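Geranyltranstransferase (PDB 4F62) probably catalyses the condensation of allylic and homoallylic diphosphates into longer prenyl diphosphates, as in farnesyl-diphosphate synthases of the polyprenyl synthetase family. Local coordinates at residues Val262-Leu265 with His266-Ile270; Asp278-Gln281 with Pro282-Leu286. One frame throughout, in Å; residues are numbered along the deposited sequence.

Interaction 1: residues Val262-Leu265 with His266-Ile270; sequences VVRL and HEQAI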
ATOM      1  N   VAL A 262     -17.950 -21.373  19.453  1.00 37.79           N
ATOM      2  CA  VAL A 262     -17.677 -21.777  18.074  1.00 37.97           C
ATOM      3  C   VAL A 262     -18.959 -22.237  17.390  1.00 41.52           C
ATOM      4  O   VAL A 262     -19.255 -21.822  16.266  1.00 38.76           O
ATOM      5  CB  VAL A 262     -16.623 -22.898  18.008  1.00 44.06           C
ATOM      6  CG1 VAL A 262     -16.600 -23.537  16.619  1.00 43.44           C
ATOM      7  CG2 VAL A 262     -15.253 -22.344  18.358  1.00 41.38           C
ATOM      8  N   VAL A 263     -19.728 -23.070  18.081  1.00 38.05           N
ATOM      9  CA  VAL A 263     -20.984 -23.564  17.538  1.00 43.68           C
ATOM     10  C   VAL A 263     -21.965 -22.417  17.282  1.00 41.24           C
ATOM     11  O   VAL A 263     -22.581 -22.344  16.218  1.00 42.05           O
ATOM     12  CB  VAL A 263     -21.618 -24.633  18.444  1.00 48.34           C
ATOM     13  CG1 VAL A 263     -23.072 -24.864  18.054  1.00 56.62           C
ATOM     14  CG2 VAL A 263     -20.828 -25.934  18.353  1.00 49.01           C
ATOM     15  N   ARG A 264     -22.080 -21.500  18.235  1.00 41.90           N
ATOM     16  CA  ARG A 264     -22.989 -20.369  18.054  1.00 42.60           C
ATOM     17  C   ARG A 264     -22.600 -19.477  16.877  1.00 38.97           C
ATOM     18  O   ARG A 264     -23.455 -19.046  16.105  1.00 41.60           O
ATOM     19  CB  ARG A 264     -23.086 -19.520  19.316  1.00 41.26           C
ATOM     20  CG  ARG A 264     -23.866 -18.240  19.088  1.00 46.88           C
ATOM     21  CD  ARG A 264     -23.833 -17.340  20.290  1.00 58.37           C
ATOM     22  NE  ARG A 264     -24.294 -15.986  19.982  1.00 66.69           N
ATOM     23  CZ  ARG A 264     -25.574 -15.622  19.927  1.00 70.74           C
ATOM     24  NH1 ARG A 264     -25.887 -14.360  19.657  1.00 72.37           N
ATOM     25  NH2 ARG A 264     -26.539 -16.513  20.152  1.00 67.76           N
ATOM     26  N   LEU A 265     -21.313 -19.179  16.752  1.00 35.29           N
ATOM     27  CA  LEU A 265     -20.836 -18.330  15.666  1.00 36.73           C
ATOM     28  C   LEU A 265     -21.068 -19.021  14.312  1.00 39.41           C
ATOM     29  O   LEU A 265     -21.472 -18.391  13.340  1.00 42.50           O
ATOM     30  CB  LEU A 265     -19.354 -17.997  15.852  1.00 38.60           C
ATOM     31  CG  LEU A 265     -19.040 -17.090  17.052  1.00 41.71           C
ATOM     32  CD1 LEU A 265     -17.537 -16.962  17.225  1.00 37.77           C
ATOM     33  CD2 LEU A 265     -19.651 -15.705  16.858  1.00 41.44           C
ATOM     34  N   HIS A 266     -20.817 -20.324  14.274  1.00 37.59           N
ATOM     35  CA  HIS A 266     -21.025 -21.111  13.074  1.00 41.69           C
ATOM     36  C   HIS A 266     -22.492 -21.045  12.647  1.00 42.89           C
ATOM     37  O   HIS A 266     -22.800 -20.798  11.476  1.00 43.15           O
ATOM     38  CB  HIS A 266     -20.603 -22.559  13.332  1.00 42.80           C
ATOM     39  CG  HIS A 266     -20.460 -23.368  12.066  1.00 64.15           C
ATOM     40  ND1 HIS A 266     -19.665 -24.503  12.020  1.00 74.05           N
ATOM     41  CD2 HIS A 266     -20.978 -23.204  10.851  1.00 64.94           C
ATOM     42  CE1 HIS A 266     -19.726 -24.999  10.798  1.00 73.78           C
ATOM     43  NE2 HIS A 266     -20.508 -24.244  10.059  1.00 66.79           N
ATOM     44  N   GLU A 267     -23.389 -21.269  13.599  1.00 40.15           N
ATOM     45  CA  GLU A 267     -24.827 -21.193  13.342  1.00 46.01           C
ATOM     46  C   GLU A 267     -25.257 -19.810  12.875  1.00 45.29           C
ATOM     47  O   GLU A 267     -26.095 -19.682  11.983  1.00 44.24           O
ATOM     48  CB  GLU A 267     -25.618 -21.577  14.592  1.00 47.46           C
ATOM     49  CG  GLU A 267     -25.467 -23.032  14.968  1.00 58.65           C
ATOM     50  CD  GLU A 267     -26.164 -23.374  16.270  1.00 65.24           C
ATOM     51  OE1 GLU A 267     -26.518 -22.443  17.034  1.00 64.01           O
ATOM     52  OE2 GLU A 267     -26.349 -24.585  16.523  1.00 68.62           O
ATOM     53  N   GLN A 268     -24.694 -18.776  13.494  1.00 41.03           N
ATOM     54  CA  GLN A 268     -25.006 -17.408  13.120  1.00 40.63           C
ATOM     55  C   GLN A 268     -24.570 -17.127  11.691  1.00 45.77           C
ATOM     56  O   GLN A 268     -25.282 -16.457  10.941  1.00 43.22           O
ATOM     57  CB  GLN A 268     -24.295 -16.421  14.042  1.00 48.48           C
ATOM     58  CG  GLN A 268     -24.980 -16.203  15.376  1.00 61.01           C
ATOM     59  CD  GLN A 268     -24.316 -15.089  16.159  1.00 73.25           C
ATOM     60  OE1 GLN A 268     -23.102 -14.885  16.060  1.00 70.49           O
ATOM     61  NE2 GLN A 268     -25.109 -14.344  16.919  1.00 80.35           N
ATOM     62  N   ALA A 269     -23.388 -17.626  11.328  1.00 41.41           N
ATOM     63  CA  ALA A 269     -22.843 -17.390   9.995  1.00 39.93           C
ATOM     64  C   ALA A 269     -23.774 -17.978   8.943  1.00 39.31           C
ATOM     65  O   ALA A 269     -24.139 -17.303   7.976  1.00 45.19           O
ATOM     66  CB  ALA A 269     -21.452 -17.981   9.872  1.00 36.46           C
ATOM     67  N   ILE A 270     -24.178 -19.229   9.153  1.00 40.61           N
ATOM     68  CA  ILE A 270     -25.028 -19.930   8.202  1.00 49.94           C
ATOM     69  C   ILE A 270     -26.408 -19.282   8.118  1.00 52.33           C
ATOM     70  O   ILE A 270     -26.974 -19.148   7.024  1.00 51.13           O
ATOM     71  CB  ILE A 270     -25.164 -21.426   8.561  1.00 57.11           C
ATOM     72  CG1 ILE A 270     -23.784 -22.087   8.615  1.00 58.65           C
ATOM     73  CG2 ILE A 270     -26.049 -22.139   7.559  1.00 61.60           C
ATOM     74  CD1 ILE A 270     -22.891 -21.754   7.429  1.00 58.30           C
TER
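Arg264 reaches along the helix so that one face of its guanidinium lies against the amide of Gln268, the two planes turned 52° apart. NH1 comes within 2.8 Å of Gln268 NE2, but both atoms are donors and no hydrogen bond results; so close an approach is doubtful as modelled and may reflect an uncertain amide orientation. In the arginine, CG points away from the backbone N (chi1 172°), and the chain then runs extended to NE, which carries the guanidinium out toward Gln268. At the other end of the same amide, Gln268 OE1 rests 3.6 Å from Leu265 CD2, which places the group between a polar surface chain and a buried one. One residue back, Glu267 runs extended past the preceding turn: its CG packs 3.2 Å from Val263 O, and carboxylate oxygen OE2 touches Val263 CG1 at 3.6 Å. The charged ends of Arg264 and Glu267 remain well separated and form no salt bridge. The His266 side chain meets the preceding turn through CB, 3.3 Å from Val262 O, while its ring leads away to give NE2 a hydrogen bond with Asn288 OD1 on helix 281-291. Beneath these side chains run regular i to i+4 backbone bonds, such as Glu267 N to Val263 O at 2.9 Å. On the inner face, Val262 and Leu265 pack on helix 201-226. This is an amphipathic stretch of helix 249-273: the backbone carries the hydrogen bonding between its two halves, and the long outer side chains add mainly van der Waals contact.

Interaction 2: residues Asp278-Gln281 with Pro282-Leu286; sequences DKSQ and PLTDL
Gln281 curls its amide forward over the carboxylate of Asp285, one helical turn on, and NE2 donates to OD1 across 3.0 Å. OD1 lies close to the plane of the Gln281 amide, yet NE2 meets it from above the carboxylate plane, which is turned 55° from the amide. A bend at chi2 (57°) makes this possible, directing the glutamine along the helix. The backbones of the same pair are joined by a shorter bond, Asp285 N to Gln281 O at 2.7 Å. An alanine in place of Asp285 would keep that backbone bond but would probably leave the Gln281 amide without its acceptor and freer to turn at the surface. Beside this pair, Ser280 O is gripped twice by Thr284: the amide N approaches nearly head-on at 2.9 Å, whereas OG1 donates at 3.0 Å from well above the carbonyl plane. The threonine hydroxyl, set beside its own backbone N, is thus tied back to the start of the helix. The Ser280 hydroxyl turns the other way, to Gly277 O. Pro282 CD lies 3.7 Å from Lys279 O, and the proline ring packs against Phe8 of helix 5-23 and Ala55 of helix 48-60, while Leu283 also reaches helix 48-60. A proline within the first turn is characteristic of a helix N-terminus, where backbone N-H groups have no preceding helical carbonyl to bind; here it carries the chain from the 3-10 turn 278-280 into helix 281-291 of this all-helical isoprenoid synthase fold.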
ATOM      1  N   ASP A 278     -29.198 -22.346  -3.276  1.00 77.43           N
ATOM      2  CA  ASP A 278     -28.048 -23.080  -3.810  1.00 72.35           C
ATOM      3  C   ASP A 278     -26.778 -22.233  -3.975  1.00 61.31           C
ATOM      4  O   ASP A 278     -25.670 -22.726  -3.768  1.00 60.99           O
ATOM      5  CB  ASP A 278     -28.418 -23.729  -5.150  1.00 82.80           C
ATOM      6  CG  ASP A 278     -29.407 -24.876  -4.994  1.00 92.47           C
ATOM      7  OD1 ASP A 278     -29.976 -25.038  -3.889  1.00 93.10           O
ATOM      8  OD2 ASP A 278     -29.617 -25.610  -5.988  1.00 96.87           O
ATOM      9  N   LYS A 279     -26.950 -20.965  -4.337  1.00 53.35           N
ATOM     10  CA  LYS A 279     -25.825 -20.057  -4.552  1.00 56.40           C
ATOM     11  C   LYS A 279     -24.984 -19.849  -3.302  1.00 56.42           C
ATOM     12  O   LYS A 279     -23.861 -19.366  -3.389  1.00 56.10           O
ATOM     13  CB  LYS A 279     -26.318 -18.688  -5.036  1.00 58.86           C
ATOM     14  CG  LYS A 279     -27.082 -18.719  -6.344  1.00 71.22           C
ATOM     15  CD  LYS A 279     -27.643 -17.340  -6.671  1.00 77.26           C
ATOM     16  CE  LYS A 279     -28.315 -17.321  -8.042  1.00 85.26           C
ATOM     17  NZ  LYS A 279     -27.340 -17.539  -9.152  1.00 83.09           N
ATOM     18  N   SER A 280     -25.538 -20.191  -2.144  1.00 56.80           N
ATOM     19  CA  SER A 280     -24.865 -19.934  -0.878  1.00 53.45           C
ATOM     20  C   SER A 280     -24.033 -21.132  -0.452  1.00 52.77           C
ATOM     21  O   SER A 280     -23.358 -21.089   0.574  1.00 48.15           O
ATOM     22  CB  SER A 280     -25.887 -19.612   0.216  1.00 53.47           C
ATOM     23  OG  SER A 280     -26.546 -20.788   0.661  1.00 57.10           O
ATOM     24  N   GLN A 281     -24.094 -22.213  -1.227  1.00 48.49           N
ATOM     25  CA  GLN A 281     -23.392 -23.437  -0.833  1.00 45.39           C
ATOM     26  C   GLN A 281     -21.870 -23.274  -0.603  1.00 44.15           C
ATOM     27  O   GLN A 281     -21.350 -23.781   0.393  1.00 46.55           O
ATOM     28  CB  GLN A 281     -23.693 -24.600  -1.790  1.00 50.94           C
ATOM     29  CG  GLN A 281     -23.445 -25.960  -1.154  1.00 65.26           C
ATOM     30  CD  GLN A 281     -24.245 -26.172   0.136  1.00 79.05           C
ATOM     31  OE1 GLN A 281     -25.446 -25.894   0.188  1.00 89.35           O
ATOM     32  NE2 GLN A 281     -23.576 -26.661   1.181  1.00 74.74           N
ATOM     33  N   PRO A 282     -21.161 -22.569  -1.516  1.00 39.98           N
ATOM     34  CA  PRO A 282     -19.729 -22.351  -1.290  1.00 43.44           C
ATOM     35  C   PRO A 282     -19.447 -21.635   0.031  1.00 47.66           C
ATOM     36  O   PRO A 282     -18.558 -22.059   0.778  1.00 48.71           O
ATOM     37  CB  PRO A 282     -19.332 -21.462  -2.473  1.00 41.02           C
ATOM     38  CG  PRO A 282     -20.227 -21.944  -3.580  1.00 45.97           C
ATOM     39  CD  PRO A 282     -21.549 -22.194  -2.896  1.00 44.62           C
ATOM     40  N   LEU A 283     -20.195 -20.574   0.320  1.00 41.25           N
ATOM     41  CA  LEU A 283     -20.020 -19.853   1.578  1.00 43.82           C
ATOM     42  C   LEU A 283     -20.373 -20.740   2.767  1.00 45.30           C
ATOM     43  O   LEU A 283     -19.774 -20.631   3.832  1.00 46.62           O
ATOM     44  CB  LEU A 283     -20.854 -18.569   1.599  1.00 42.32           C
ATOM     45  CG  LEU A 283     -20.322 -17.362   0.828  1.00 42.83           C
ATOM     46  CD1 LEU A 283     -21.296 -16.191   0.936  1.00 45.32           C
ATOM     47  CD2 LEU A 283     -18.958 -16.965   1.355  1.00 43.32           C
ATOM     48  N   THR A 284     -21.340 -21.627   2.589  1.00 46.46           N
ATOM     49  CA  THR A 284     -21.674 -22.548   3.661  1.00 42.80           C
ATOM     50  C   THR A 284     -20.538 -23.552   3.839  1.00 49.77           C
ATOM     51  O   THR A 284     -20.064 -23.779   4.961  1.00 46.13           O
ATOM     52  CB  THR A 284     -22.987 -23.275   3.363  1.00 50.95           C
ATOM     53  OG1 THR A 284     -24.035 -22.305   3.218  1.00 55.77           O
ATOM     54  CG2 THR A 284     -23.327 -24.246   4.491  1.00 55.01           C
ATOM     55  N   ASP A 285     -20.093 -24.143   2.730  1.00 45.64           N
ATOM     56  CA  ASP A 285     -18.982 -25.095   2.768  1.00 48.74           C
ATOM     57  C   ASP A 285     -17.713 -24.450   3.333  1.00 46.59           C
ATOM     58  O   ASP A 285     -17.023 -25.052   4.156  1.00 44.38           O
ATOM     59  CB  ASP A 285     -18.699 -25.666   1.378  1.00 54.16           C
ATOM     60  CG  ASP A 285     -19.818 -26.548   0.870  1.00 60.60           C
ATOM     61  OD1 ASP A 285     -20.653 -26.986   1.685  1.00 62.86           O
ATOM     62  OD2 ASP A 285     -19.848 -26.813  -0.349  1.00 58.64           O
ATOM     63  N   LEU A 286     -17.418 -23.229   2.890  1.00 43.30           N
ATOM     64  CA  LEU A 286     -16.239 -22.484   3.360  1.00 48.28           C
ATOM     65  C   LEU A 286     -16.292 -22.170   4.846  1.00 50.48           C
ATOM     66  O   LEU A 286     -15.249 -22.035   5.494  1.00 49.45           O
ATOM     67  CB  LEU A 286     -16.056 -21.165   2.593  1.00 46.80           C
ATOM     68  CG  LEU A 286     -15.426 -21.262   1.197  1.00 51.84           C
ATOM     69  CD1 LEU A 286     -15.433 -19.907   0.503  1.00 43.96           C
ATOM     70  CD2 LEU A 286     -14.006 -21.792   1.303  1.00 54.16           C
TER

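Interactions 1 and 2 lie on consecutive helices, their centres about 14 Å apart, and meet directly where Ile270 CD1 packs 3.9 Å from Thr284 CG2. Each contact has one buried and one exposed side. Helices 249-273 and 281-291 pack on each other, with a polar tie as well as nonpolar contact between them, but their remaining neighbours differ: residues 262-270 also lie on helix 201-226, residues 278-286 on helices 5-23 and 48-60. Their chemistry follows from position. Mid-helix, interaction 1 relies on repeating backbone bonds, its outer side chains merely packing; at a helix start, interaction 2 adds side-chain hydrogen bonds from Gln281 and Thr284 to the backbone ones.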